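Local coordinates for flagellar basal body rod modification protein (Helicobacter pylori 26695, PDB 4ZZF) that is probably required for flagellar hook formation, perhaps as a scaffolding, hook-capping protein, here as a truncated piece that includes its Ig-like domain, at residues T12-A17 and M130-D135; D20-L25 and G80-K85; F27-D32 and T106-G111; Q45-N50 and K89-Y94; E52-I57 and F71-T76. All blocks are in the same frame, centred on the assembly; numbering follows the deposited sequence.

Interaction 1 (T12-A17 and M130-D135)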
# COMPACT_ATOMS: atom_id res chain seq x y z
N THR A 12 -5.77 -12.18 14.51
CA THR A 12 -4.61 -12.75 15.20
C THR A 12 -4.98 -14.01 15.98
O THR A 12 -6.16 -14.30 16.17
CB THR A 12 -3.96 -11.76 16.18
OG1 THR A 12 -4.73 -11.72 17.38
CG2 THR A 12 -3.85 -10.39 15.58
N ASP A 13 -3.97 -14.77 16.43
CA ASP A 13 -4.25 -15.98 17.21
C ASP A 13 -4.47 -15.68 18.70
O ASP A 13 -4.52 -16.59 19.51
CB ASP A 13 -3.13 -17.03 17.03
CG ASP A 13 -1.75 -16.51 17.46
OD1 ASP A 13 -1.66 -15.59 18.28
OD2 ASP A 13 -0.74 -17.05 16.97
N VAL A 14 -4.58 -14.40 19.06
CA VAL A 14 -4.96 -14.03 20.42
C VAL A 14 -6.47 -13.90 20.51
O VAL A 14 -7.04 -12.95 19.97
CB VAL A 14 -4.32 -12.69 20.83
CG1 VAL A 14 -4.86 -12.23 22.17
CG2 VAL A 14 -2.80 -12.81 20.83
N SER A 15 -7.13 -14.85 21.17
CA SER A 15 -8.58 -14.83 21.25
C SER A 15 -9.13 -14.70 22.68
O SER A 15 -10.35 -14.59 22.87
CB SER A 15 -9.15 -16.10 20.61
OG SER A 15 -8.70 -17.24 21.31
N GLY A 16 -8.25 -14.73 23.68
CA GLY A 16 -8.69 -14.66 25.06
C GLY A 16 -7.98 -13.59 25.86
O GLY A 16 -6.94 -13.11 25.45
N ALA A 17 -8.56 -13.22 26.99
CA ALA A 17 -7.92 -12.30 27.92
C ALA A 17 -7.77 -12.97 29.28
O ALA A 17 -8.51 -13.90 29.62
CB ALA A 17 -8.72 -11.02 28.05
N MET A 130 -4.85 -2.85 22.18
CA MET A 130 -3.93 -3.98 22.18
C MET A 130 -2.70 -3.71 21.32
O MET A 130 -2.76 -3.04 20.29
CB MET A 130 -4.62 -5.26 21.71
CG MET A 130 -5.85 -5.64 22.53
SD MET A 130 -6.61 -7.20 22.00
CE MET A 130 -5.21 -8.31 22.16
N VAL A 131 -1.57 -4.23 21.77
CA VAL A 131 -0.35 -4.17 20.99
C VAL A 131 0.16 -5.59 20.87
O VAL A 131 0.48 -6.24 21.86
CB VAL A 131 0.68 -3.26 21.63
CG1 VAL A 131 1.98 -3.29 20.83
CG2 VAL A 131 0.13 -1.85 21.69
N LEU A 132 0.22 -6.08 19.63
CA LEU A 132 0.49 -7.50 19.40
C LEU A 132 1.62 -7.71 18.41
O LEU A 132 1.78 -6.94 17.47
CB LEU A 132 -0.78 -8.19 18.89
CG LEU A 132 -2.00 -8.18 19.81
CD1 LEU A 132 -3.21 -8.71 19.07
CD2 LEU A 132 -1.74 -9.01 21.07
N PRO A 133 2.42 -8.76 18.62
CA PRO A 133 3.51 -9.12 17.73
C PRO A 133 2.99 -9.53 16.37
O PRO A 133 1.92 -10.13 16.29
CB PRO A 133 4.17 -10.32 18.41
CG PRO A 133 3.60 -10.38 19.78
CD PRO A 133 2.26 -9.72 19.73
N ILE A 134 3.76 -9.24 15.33
CA ILE A 134 3.45 -9.59 13.95
C ILE A 134 3.13 -11.07 13.75
O ILE A 134 2.23 -11.41 12.98
CB ILE A 134 4.61 -9.23 13.03
CG1 ILE A 134 4.70 -7.73 12.91
CG2 ILE A 134 4.42 -9.81 11.63
CD1 ILE A 134 3.52 -7.17 12.22
N ASP A 135 3.87 -11.93 14.43
CA ASP A 135 3.72 -13.37 14.20
C ASP A 135 2.46 -13.90 14.86
O ASP A 135 2.11 -15.06 14.67
CB ASP A 135 4.95 -14.13 14.71
CG ASP A 135 5.41 -13.65 16.08
OD1 ASP A 135 4.93 -14.22 17.10
OD2 ASP A 135 6.23 -12.70 16.14
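Leu132 reaches across to Thr12 and Val14 and carries most of this small contact. Its two methyl branches divide the work. CD1 lies 3.8 Å from OG1 of Thr12 and nearly as close to CG2 of the same residue, with the two side chains crossing at about a right angle. CD2 meets CG2 of Val14 tip to tip at 4.0 Å. The other branch of Val14, CG1, is anti to the backbone N (chi1 173°) and touches CE of Met130 at 3.9 Å. Met130 slides past Val14 in the opposite direction, its chain bent at chi3. Thr12 is the buried residue here. Its OG1 accepts from Val14 N at 3.2 Å, an ST turn, and is also hydrogen-bonded to Gly109 O. The other end of the contact is loose and faces solvent. Asp13 OD2 comes no nearer than 4.2 Å to Asp135 O, and both aspartates are exposed. No hydrogen bond joins the two segments; the contact is side-chain packing, mostly of methyl groups, between the Ig-like domain and the three-stranded sheet. Residues 12-17 lead into strand 16-19, which pairs with strand 86-94 of the Ig-like domain. Strand 130-133 is an outermost strand of that separate sheet, beside strand 122-127.

Interaction 2 (D20-L25 and G80-K85)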
# COMPACT_ATOMS: atom_id res chain seq x y z
N ASP A 20 -7.50 -12.40 36.56
CA ASP A 20 -6.62 -12.81 37.66
C ASP A 20 -7.37 -13.41 38.84
O ASP A 20 -6.77 -14.08 39.68
CB ASP A 20 -5.75 -11.63 38.14
CG ASP A 20 -6.55 -10.47 38.71
OD1 ASP A 20 -7.63 -10.69 39.32
OD2 ASP A 20 -6.09 -9.31 38.57
N GLY A 21 -8.68 -13.16 38.92
CA GLY A 21 -9.48 -13.68 40.01
C GLY A 21 -10.17 -12.61 40.84
O GLY A 21 -11.20 -12.88 41.47
N ASN A 22 -9.63 -11.40 40.86
CA ASN A 22 -10.27 -10.32 41.60
C ASN A 22 -10.45 -9.03 40.81
O ASN A 22 -11.54 -8.43 40.82
CB ASN A 22 -9.49 -10.03 42.90
CG ASN A 22 -10.19 -8.99 43.77
OD1 ASN A 22 -11.35 -9.16 44.17
ND2 ASN A 22 -9.47 -7.90 44.08
N ASN A 23 -9.40 -8.59 40.13
CA ASN A 23 -9.43 -7.31 39.43
C ASN A 23 -10.25 -7.33 38.13
O ASN A 23 -10.24 -8.32 37.39
CB ASN A 23 -8.01 -6.85 39.12
CG ASN A 23 -7.18 -6.66 40.38
OD1 ASN A 23 -7.72 -6.53 41.48
ND2 ASN A 23 -5.86 -6.63 40.22
N LYS A 24 -10.96 -6.22 37.89
CA LYS A 24 -11.72 -6.00 36.67
C LYS A 24 -10.87 -6.30 35.43
O LYS A 24 -9.64 -6.24 35.47
CB LYS A 24 -12.22 -4.55 36.60
CG LYS A 24 -11.30 -3.66 35.74
CD LYS A 24 -11.84 -2.26 35.48
CE LYS A 24 -12.42 -1.61 36.73
NZ LYS A 24 -12.71 -0.16 36.48
N LEU A 25 -11.54 -6.60 34.34
CA LEU A 25 -10.83 -6.80 33.09
C LEU A 25 -11.28 -5.78 32.06
O LEU A 25 -12.44 -5.77 31.66
CB LEU A 25 -11.05 -8.21 32.58
CG LEU A 25 -10.35 -8.46 31.25
CD1 LEU A 25 -8.83 -8.41 31.44
CD2 LEU A 25 -10.80 -9.78 30.70
N GLY A 80 -23.44 -13.60 39.54
CA GLY A 80 -22.74 -12.52 40.20
C GLY A 80 -21.58 -13.07 41.01
O GLY A 80 -20.95 -12.34 41.76
N GLU A 81 -21.31 -14.37 40.84
CA GLU A 81 -20.20 -15.06 41.51
C GLU A 81 -18.88 -14.88 40.76
O GLU A 81 -18.84 -15.09 39.55
CB GLU A 81 -20.51 -16.56 41.61
CG GLU A 81 -22.00 -16.87 41.59
CD GLU A 81 -22.29 -18.35 41.84
OE1 GLU A 81 -21.43 -19.19 41.49
OE2 GLU A 81 -23.39 -18.67 42.36
N LYS A 82 -17.81 -14.50 41.45
CA LYS A 82 -16.52 -14.35 40.77
C LYS A 82 -15.96 -15.70 40.34
O LYS A 82 -15.80 -16.61 41.16
CB LYS A 82 -15.51 -13.60 41.65
CG LYS A 82 -15.84 -12.12 41.77
CD LYS A 82 -14.58 -11.26 41.87
CE LYS A 82 -14.95 -9.77 41.84
NZ LYS A 82 -13.75 -8.88 41.88
N VAL A 83 -15.67 -15.81 39.05
CA VAL A 83 -15.26 -17.07 38.41
C VAL A 83 -13.78 -17.39 38.62
O VAL A 83 -13.00 -16.51 39.00
CB VAL A 83 -15.55 -17.01 36.91
CG1 VAL A 83 -17.05 -16.75 36.68
CG2 VAL A 83 -14.69 -15.92 36.27
N PRO A 84 -13.38 -18.66 38.39
CA PRO A 84 -11.96 -19.01 38.56
C PRO A 84 -11.02 -18.18 37.68
O PRO A 84 -11.40 -17.78 36.57
CB PRO A 84 -11.90 -20.50 38.18
CG PRO A 84 -13.21 -20.81 37.54
CD PRO A 84 -14.20 -19.85 38.12
N LYS A 85 -9.83 -17.90 38.18
CA LYS A 85 -8.85 -17.14 37.42
C LYS A 85 -8.48 -17.94 36.19
O LYS A 85 -8.59 -19.17 36.17
CB LYS A 85 -7.61 -16.81 38.26
CG LYS A 85 -6.71 -18.00 38.59
CD LYS A 85 -5.57 -17.61 39.55
CE LYS A 85 -4.29 -17.22 38.81
NZ LYS A 85 -3.13 -16.96 39.73
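Lys82 stretches toward Asn22, and the two side chains cross obliquely. The ammonium of Lys82 meets two oxygens of this one residue. NZ donates to the backbone O of Asn22 in a very short bond of 2.5 Å, a length that is doubtful. It also bonds weakly, at 3.3 Å, to OD1 of Asn22. Asn22 CG is anti to the backbone N (chi1 -176°), and although its CB points away from residues 80-85, OD1 turns back to NZ. Lys82 bends at chi2, and its CD passes the carbonyl O of Gly21 at 3.8 Å.

Lys85 is oriented differently. Its CB points at residues 20-25 and rests 3.2 Å from the backbone O of Asp20; the chain then runs on past that oxygen, and only its end leads away. Gly21 lies beside this CB, and its positive phi (121°) is one that suits glycine. Asp20 turns its carboxylate inward on its own loop. OD1 accepts from Asn22 N at 2.6 Å, nearly along the C-O axis, and from Asn23 N at 2.9 Å on the syn side. The first makes an Asx turn, both together an Asx motif, and they fix the backbone that presents Asn22 O to the lysine.

At the surface of the Ig-like domain, the contact joins the loop between strands 16-19 and 25-31 to that between 67-73 and 86-94, with Val83 packed on Phe19 and Trp73.

Interaction 3 (F27-D32 and T106-G111)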
# COMPACT_ATOMS: atom_id res chain seq x y z
N PHE A 27 -11.15 -4.67 28.24
CA PHE A 27 -10.88 -5.29 26.95
C PHE A 27 -11.57 -4.51 25.83
O PHE A 27 -12.48 -3.71 26.06
CB PHE A 27 -11.34 -6.76 26.93
CG PHE A 27 -12.83 -6.93 26.95
CD1 PHE A 27 -13.52 -6.99 28.15
CD2 PHE A 27 -13.55 -7.01 25.76
CE1 PHE A 27 -14.90 -7.14 28.16
CE2 PHE A 27 -14.92 -7.17 25.77
CZ PHE A 27 -15.60 -7.23 26.96
N SER A 28 -11.13 -4.75 24.61
CA SER A 28 -11.60 -4.01 23.45
C SER A 28 -12.09 -4.95 22.33
O SER A 28 -11.53 -6.04 22.12
CB SER A 28 -10.47 -3.09 22.97
OG SER A 28 -10.54 -2.86 21.58
N LEU A 29 -13.17 -4.55 21.67
CA LEU A 29 -13.73 -5.29 20.55
C LEU A 29 -13.87 -4.38 19.34
O LEU A 29 -14.24 -3.21 19.46
CB LEU A 29 -15.10 -5.88 20.90
CG LEU A 29 -15.10 -7.03 21.89
CD1 LEU A 29 -16.54 -7.47 22.18
CD2 LEU A 29 -14.30 -8.16 21.34
N PHE A 30 -13.59 -4.92 18.16
CA PHE A 30 -13.68 -4.11 16.95
C PHE A 30 -14.97 -4.43 16.19
O PHE A 30 -15.20 -5.58 15.82
CB PHE A 30 -12.46 -4.34 16.06
CG PHE A 30 -12.48 -3.54 14.79
CD1 PHE A 30 -11.97 -2.26 14.76
CD2 PHE A 30 -12.99 -4.09 13.62
CE1 PHE A 30 -11.98 -1.53 13.58
CE2 PHE A 30 -13.01 -3.36 12.44
CZ PHE A 30 -12.49 -2.08 12.43
N PHE A 31 -15.78 -3.40 15.96
CA PHE A 31 -17.01 -3.56 15.18
C PHE A 31 -16.86 -2.97 13.78
O PHE A 31 -16.70 -1.76 13.61
CB PHE A 31 -18.20 -2.95 15.94
CG PHE A 31 -18.50 -3.67 17.23
CD1 PHE A 31 -17.80 -3.34 18.39
CD2 PHE A 31 -19.42 -4.70 17.27
CE1 PHE A 31 -18.04 -4.01 19.58
CE2 PHE A 31 -19.67 -5.38 18.45
CZ PHE A 31 -18.97 -5.04 19.62
N ASP A 32 -16.90 -3.85 12.78
CA ASP A 32 -16.70 -3.50 11.38
C ASP A 32 -17.78 -2.58 10.82
O ASP A 32 -17.54 -1.85 9.86
CB ASP A 32 -16.63 -4.78 10.55
CG ASP A 32 -15.63 -5.78 11.13
OD1 ASP A 32 -15.92 -6.39 12.18
OD2 ASP A 32 -14.53 -5.92 10.55
N THR A 106 -17.62 -10.65 15.92
CA THR A 106 -16.29 -10.14 16.20
C THR A 106 -15.78 -10.77 17.50
O THR A 106 -16.48 -11.57 18.12
CB THR A 106 -16.26 -8.60 16.28
OG1 THR A 106 -14.90 -8.15 16.30
CG2 THR A 106 -16.98 -8.11 17.52
N ARG A 107 -14.56 -10.44 17.88
CA ARG A 107 -13.90 -11.12 18.99
C ARG A 107 -12.66 -10.33 19.32
O ARG A 107 -12.19 -9.53 18.50
CB ARG A 107 -13.51 -12.56 18.61
CG ARG A 107 -12.55 -12.60 17.41
CD ARG A 107 -11.76 -13.89 17.36
NE ARG A 107 -10.93 -14.00 16.16
CZ ARG A 107 -9.60 -13.88 16.14
NH1 ARG A 107 -8.94 -13.62 17.26
NH2 ARG A 107 -8.93 -14.00 15.00
N ILE A 108 -12.15 -10.55 20.52
CA ILE A 108 -10.85 -10.03 20.90
C ILE A 108 -9.76 -10.50 19.94
O ILE A 108 -9.75 -11.67 19.53
CB ILE A 108 -10.50 -10.46 22.34
CG1 ILE A 108 -11.26 -9.60 23.33
CG2 ILE A 108 -9.00 -10.34 22.61
CD1 ILE A 108 -10.75 -9.76 24.75
N GLY A 109 -8.83 -9.62 19.57
CA GLY A 109 -7.68 -10.05 18.78
C GLY A 109 -7.87 -9.97 17.27
O GLY A 109 -7.19 -10.65 16.51
N ARG A 110 -8.82 -9.14 16.84
CA ARG A 110 -8.96 -8.82 15.42
C ARG A 110 -9.40 -7.37 15.29
O ARG A 110 -9.99 -6.81 16.20
CB ARG A 110 -9.97 -9.75 14.74
CG ARG A 110 -11.42 -9.58 15.24
CD ARG A 110 -12.42 -10.33 14.36
NE ARG A 110 -12.48 -9.80 13.00
CZ ARG A 110 -13.24 -8.76 12.65
NH1 ARG A 110 -13.98 -8.14 13.55
NH2 ARG A 110 -13.24 -8.32 11.40
N GLY A 111 -9.11 -6.77 14.15
CA GLY A 111 -9.55 -5.41 13.92
C GLY A 111 -8.59 -4.65 13.04
O GLY A 111 -7.57 -5.19 12.58
O HOH W 1 -9.56 -6.59 20.03
O HOH W 2 -11.78 -6.82 18.25
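Phe30 lays one ring face over CA of Gly111, which sits 3.9 Å from the ring centroid and is offset toward the rim. Gly111 has no side chain, so its CA can come this close in CH-pi contact; its backbone angles also suit glycine. Phe31 does the same with Thr106, whose CG2 lies over its face, 4.2 Å from the centroid. Thr106 OG1, anti to the backbone N (chi1 -169°), donates to Phe30 O at 2.6 Å and accepts from Arg110 NH1. Arg110 meets Asp32 tip to tip in an end-on salt bridge. NH1 binds OD1 at 3.0 Å and NH2 binds OD2 at 2.9 Å, with the two planar groups 30° apart. Glu11, a second acidic partner, takes NE of this arginine. Ile108 CD1 packs on Phe27 CB at 3.8 Å. The backbones do not pair directly here. Instead one water accepts from Phe30 N and donates to the carbonyls of Arg107 and Arg110, and another links Ser28 O to Gly109 N. Buried near the centre of the chain, the contact packs strand 25-31, paired with 67-73, against the end of strand 104-107, which pairs with 86-94 in the other Ig-like sheet.

Interaction 4 (Q45-N50 and K89-Y94)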
# COMPACT_ATOMS: atom_id res chain seq x y z
N GLN A 45 -20.31 -12.36 24.39
CA GLN A 45 -20.26 -13.60 25.17
C GLN A 45 -18.84 -13.81 25.72
O GLN A 45 -17.85 -13.66 25.00
CB GLN A 45 -20.67 -14.82 24.34
CG GLN A 45 -22.07 -14.76 23.73
CD GLN A 45 -22.16 -13.83 22.50
OE1 GLN A 45 -21.28 -13.85 21.62
NE2 GLN A 45 -23.21 -13.00 22.45
N ILE A 46 -18.75 -14.18 27.00
CA ILE A 46 -17.49 -14.54 27.62
C ILE A 46 -17.47 -16.02 27.99
O ILE A 46 -18.29 -16.49 28.76
CB ILE A 46 -17.23 -13.70 28.85
CG1 ILE A 46 -17.43 -12.21 28.50
CG2 ILE A 46 -15.82 -13.97 29.39
CD1 ILE A 46 -17.22 -11.25 29.66
N LEU A 47 -16.52 -16.75 27.41
CA LEU A 47 -16.45 -18.20 27.57
C LEU A 47 -15.18 -18.58 28.33
O LEU A 47 -14.17 -17.86 28.24
CB LEU A 47 -16.45 -18.90 26.21
CG LEU A 47 -17.73 -18.97 25.33
CD1 LEU A 47 -18.41 -17.65 25.19
CD2 LEU A 47 -17.37 -19.49 23.95
N ASN A 48 -15.21 -19.69 29.07
CA ASN A 48 -14.01 -20.16 29.76
C ASN A 48 -13.20 -21.05 28.82
O ASN A 48 -13.58 -21.24 27.66
CB ASN A 48 -14.35 -20.89 31.07
CG ASN A 48 -15.02 -22.26 30.87
OD1 ASN A 48 -14.98 -22.86 29.79
ND2 ASN A 48 -15.62 -22.76 31.95
N GLU A 49 -12.11 -21.62 29.33
CA GLU A 49 -11.18 -22.37 28.48
C GLU A 49 -11.81 -23.61 27.87
O GLU A 49 -11.30 -24.16 26.90
CB GLU A 49 -9.92 -22.75 29.26
CG GLU A 49 -8.78 -21.72 29.09
CD GLU A 49 -8.49 -21.37 27.62
OE1 GLU A 49 -8.25 -22.30 26.81
OE2 GLU A 49 -8.50 -20.16 27.26
N ASN A 50 -12.95 -24.04 28.41
CA ASN A 50 -13.64 -25.19 27.84
C ASN A 50 -14.80 -24.78 26.94
O ASN A 50 -15.67 -25.60 26.62
CB ASN A 50 -14.11 -26.11 28.96
CG ASN A 50 -12.95 -26.76 29.70
OD1 ASN A 50 -12.39 -27.77 29.26
ND2 ASN A 50 -12.57 -26.16 30.83
N LYS A 89 -12.18 -16.47 26.74
CA LYS A 89 -12.46 -16.08 25.36
C LYS A 89 -13.63 -15.10 25.30
O LYS A 89 -14.71 -15.36 25.85
CB LYS A 89 -12.78 -17.30 24.49
CG LYS A 89 -11.71 -18.36 24.51
CD LYS A 89 -12.17 -19.63 23.80
CE LYS A 89 -11.13 -20.74 23.92
NZ LYS A 89 -11.47 -21.94 23.09
N ILE A 90 -13.43 -13.98 24.61
CA ILE A 90 -14.46 -12.97 24.49
C ILE A 90 -14.83 -12.77 23.02
O ILE A 90 -13.95 -12.53 22.18
CB ILE A 90 -14.02 -11.64 25.10
CG1 ILE A 90 -13.66 -11.84 26.58
CG2 ILE A 90 -15.12 -10.60 24.96
CD1 ILE A 90 -13.18 -10.59 27.27
N LYS A 91 -16.12 -12.93 22.72
CA LYS A 91 -16.68 -12.79 21.38
C LYS A 91 -17.91 -11.90 21.44
O LYS A 91 -18.39 -11.57 22.53
CB LYS A 91 -17.09 -14.13 20.78
CG LYS A 91 -16.11 -15.24 20.98
CD LYS A 91 -16.50 -16.47 20.17
CE LYS A 91 -17.87 -17.00 20.54
NZ LYS A 91 -18.02 -18.40 20.01
N ALA A 92 -18.45 -11.54 20.28
CA ALA A 92 -19.66 -10.75 20.24
C ALA A 92 -20.46 -11.06 18.97
O ALA A 92 -19.91 -11.49 17.96
CB ALA A 92 -19.34 -9.25 20.31
N GLU A 93 -21.76 -10.81 19.05
CA GLU A 93 -22.65 -10.94 17.92
C GLU A 93 -23.45 -9.68 17.83
O GLU A 93 -23.88 -9.16 18.86
CB GLU A 93 -23.56 -12.16 18.07
CG GLU A 93 -22.84 -13.47 17.88
CD GLU A 93 -23.81 -14.60 17.63
OE1 GLU A 93 -24.78 -14.71 18.42
OE2 GLU A 93 -23.63 -15.35 16.64
N TYR A 94 -23.68 -9.19 16.61
CA TYR A 94 -24.45 -7.96 16.44
C TYR A 94 -24.96 -7.85 15.00
O TYR A 94 -24.44 -8.53 14.11
CB TYR A 94 -23.59 -6.74 16.80
CG TYR A 94 -22.47 -6.49 15.82
CD1 TYR A 94 -21.39 -7.37 15.73
CD2 TYR A 94 -22.49 -5.40 14.97
CE1 TYR A 94 -20.36 -7.16 14.82
CE2 TYR A 94 -21.46 -5.17 14.07
CZ TYR A 94 -20.40 -6.05 13.99
OH TYR A 94 -19.39 -5.84 13.08
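Gln45 pairs with Lys91 through two backbone bonds. Its N donates to Lys91 O at 2.8 Å, and its O accepts from Lys91 N at 3.0 Å. Its chain bends at chi2 (76°), which turns CD aside. OE1 lies 3.8 Å from CA of Ala92 and a little farther from CG of Glu93.

Ile46 faces Ile90 in a non-hydrogen-bonded pair. The two side chains lie side by side and point the same way, with CG2 of Ile46 4.1 Å from CG1 of Ile90. They are buried on the face that looks into the domain, where Ile90 also touches Phe27. CA of Ile46 makes a CA-H...O contact with Lys89 O at 3.4 Å. This is the antiparallel ladder between strands 43-47 and 86-94, part of one sheet of the Ig-like domain. The short strand segments run at 157° to each other.

Leu47 pairs with Lys89. Its N donates to Lys89 O at 2.8 Å, while the return bond from Lys89 N is weak. Leu47 CD2 lies 4.1 Å from NZ of Lys91.

The strand ends at Leu47. Asn48 OD1 then accepts from Asn50 N in an Asx turn. Glu49 swings its carboxylate back beside Lys89, with OE2 4.3 Å from CE; Lys89 NZ is hydrogen-bonded to Asn51 OD1.

Interaction 5 (E52-I57 and F71-T76)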
# COMPACT_ATOMS: atom_id res chain seq x y z
N GLU A 52 -17.28 -22.90 27.64
CA GLU A 52 -18.53 -22.85 28.37
C GLU A 52 -18.85 -21.41 28.69
O GLU A 52 -18.00 -20.67 29.20
CB GLU A 52 -18.44 -23.69 29.66
CG GLU A 52 -18.06 -25.14 29.41
CD GLU A 52 -17.85 -25.93 30.70
OE1 GLU A 52 -17.41 -25.34 31.71
OE2 GLU A 52 -18.11 -27.16 30.68
N LEU A 53 -20.08 -21.00 28.37
CA LEU A 53 -20.52 -19.63 28.56
C LEU A 53 -20.51 -19.23 30.02
O LEU A 53 -21.17 -19.85 30.85
CB LEU A 53 -21.92 -19.45 27.98
CG LEU A 53 -22.49 -18.03 28.03
CD1 LEU A 53 -21.63 -17.13 27.19
CD2 LEU A 53 -23.92 -18.02 27.53
N VAL A 54 -19.78 -18.18 30.34
CA VAL A 54 -19.70 -17.72 31.72
C VAL A 54 -20.48 -16.41 31.95
O VAL A 54 -21.10 -16.22 33.00
CB VAL A 54 -18.21 -17.55 32.11
CG1 VAL A 54 -18.01 -16.41 33.10
CG2 VAL A 54 -17.69 -18.85 32.65
N LYS A 55 -20.48 -15.53 30.95
CA LYS A 55 -21.09 -14.22 31.10
C LYS A 55 -21.61 -13.70 29.76
O LYS A 55 -21.02 -13.98 28.71
CB LYS A 55 -20.09 -13.23 31.69
CG LYS A 55 -20.63 -11.84 31.99
CD LYS A 55 -21.62 -11.90 33.14
CE LYS A 55 -21.59 -10.63 33.97
NZ LYS A 55 -22.24 -10.83 35.31
N THR A 56 -22.71 -12.96 29.81
CA THR A 56 -23.24 -12.30 28.63
C THR A 56 -23.42 -10.84 28.97
O THR A 56 -23.98 -10.50 30.02
CB THR A 56 -24.59 -12.90 28.16
OG1 THR A 56 -24.39 -14.26 27.77
CG2 THR A 56 -25.11 -12.15 26.95
N ILE A 57 -22.90 -9.98 28.11
CA ILE A 57 -23.05 -8.55 28.26
C ILE A 57 -23.82 -8.00 27.06
O ILE A 57 -23.34 -8.10 25.92
CB ILE A 57 -21.69 -7.86 28.35
CG1 ILE A 57 -20.85 -8.50 29.46
CG2 ILE A 57 -21.85 -6.36 28.57
CD1 ILE A 57 -19.49 -7.87 29.59
N PHE A 71 -14.58 -2.13 26.85
CA PHE A 71 -15.53 -2.69 27.78
C PHE A 71 -14.83 -3.09 29.06
O PHE A 71 -13.60 -3.15 29.11
CB PHE A 71 -16.23 -3.90 27.18
CG PHE A 71 -16.96 -3.62 25.88
CD1 PHE A 71 -18.27 -3.20 25.89
CD2 PHE A 71 -16.32 -3.80 24.66
CE1 PHE A 71 -18.95 -2.96 24.71
CE2 PHE A 71 -16.98 -3.56 23.47
CZ PHE A 71 -18.29 -3.14 23.49
N GLU A 72 -15.61 -3.35 30.10
CA GLU A 72 -15.07 -3.90 31.34
C GLU A 72 -15.92 -5.08 31.77
O GLU A 72 -17.12 -5.11 31.52
CB GLU A 72 -15.02 -2.83 32.44
CG GLU A 72 -13.94 -1.78 32.22
CD GLU A 72 -13.91 -0.68 33.28
OE1 GLU A 72 -14.92 -0.49 34.01
OE2 GLU A 72 -12.86 0.01 33.39
N TRP A 73 -15.26 -6.05 32.37
CA TRP A 73 -15.94 -7.20 32.95
C TRP A 73 -15.47 -7.36 34.39
O TRP A 73 -14.26 -7.38 34.64
CB TRP A 73 -15.62 -8.44 32.14
CG TRP A 73 -16.14 -9.71 32.72
CD1 TRP A 73 -17.35 -9.91 33.31
CD2 TRP A 73 -15.44 -10.95 32.78
NE1 TRP A 73 -17.46 -11.21 33.72
CE2 TRP A 73 -16.31 -11.87 33.40
CE3 TRP A 73 -14.19 -11.39 32.37
CZ2 TRP A 73 -15.94 -13.20 33.63
CZ3 TRP A 73 -13.83 -12.70 32.58
CH2 TRP A 73 -14.71 -13.59 33.21
N ASP A 74 -16.41 -7.48 35.33
CA ASP A 74 -16.05 -7.54 36.76
C ASP A 74 -15.57 -8.93 37.17
O ASP A 74 -15.17 -9.13 38.31
CB ASP A 74 -17.23 -7.11 37.65
CG ASP A 74 -18.48 -7.95 37.43
OD1 ASP A 74 -18.39 -9.08 36.92
OD2 ASP A 74 -19.58 -7.47 37.79
N GLY A 75 -15.61 -9.87 36.24
CA GLY A 75 -15.15 -11.21 36.50
C GLY A 75 -16.19 -12.10 37.15
O GLY A 75 -15.86 -13.17 37.68
N THR A 76 -17.46 -11.67 37.11
CA THR A 76 -18.56 -12.48 37.65
C THR A 76 -19.30 -13.24 36.55
O THR A 76 -19.35 -12.81 35.39
CB THR A 76 -19.58 -11.62 38.43
OG1 THR A 76 -20.23 -10.71 37.54
CG2 THR A 76 -18.88 -10.84 39.56
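Lys55 and Trp73 meet in the first of the van der Waals contacts, with CG of Lys55 3.7 Å from NE1 of the indole. CG is anti to the backbone N (chi1 -176°), which sets it beside NE1. Val54 adds an apolar contact, its CG1 3.9 Å from CZ2 of Trp73, the side chains crossing at about a right angle. Ile57 lies farther along, its CD1 4.1 Å from the backbone O of Glu72.

The polar contacts centre on Thr76. Lys55 runs alongside it, pointing the same way, and NZ donates to OG1 at 3.0 Å; Asn77 O is a second acceptor for this ammonium. OG1 in turn donates to Asp74 OD1 at 2.5 Å. Asp74 OD1 also accepts from Thr76 N, closing an Asx turn, and both donors reach it from the same face of the carboxylate. Trp73 NE1 donates to Thr76 O at 3.0 Å, close to the ring plane. This bond ties the indole edge to the turn and would fix the ring's rotation.

Val54 and Lys55 both face Ile46, a classic beta bulge in strand 53-58. The contact sets strand 53-58, paired with 43-47 in one sheet, against the end of strand 67-73, paired with 25-31 in the other.

Overall arrangement
From the N terminus, residues 12-17 open the longest loop, closed by 130-135 in interaction 1. The other four contacts nest inside it. Residues 20-25 close on 80-85 in interaction 2. Residues 27-32 close on 106-111 in interaction 3, so interactions 2 and 3 cross. Residues 45-50 close on 89-94 in interaction 4, which crosses interaction 2 but nests inside interaction 3. Interaction 5, 52-57 with 71-76, is innermost. Interactions 3 and 5 pack the two sheets of the Ig-like domain on each other, interaction 4 pairs two strands within one of them, and interaction 2 joins loops at one end. Interaction 1 reaches the separate three-stranded sheet, touching interaction 3 on the way.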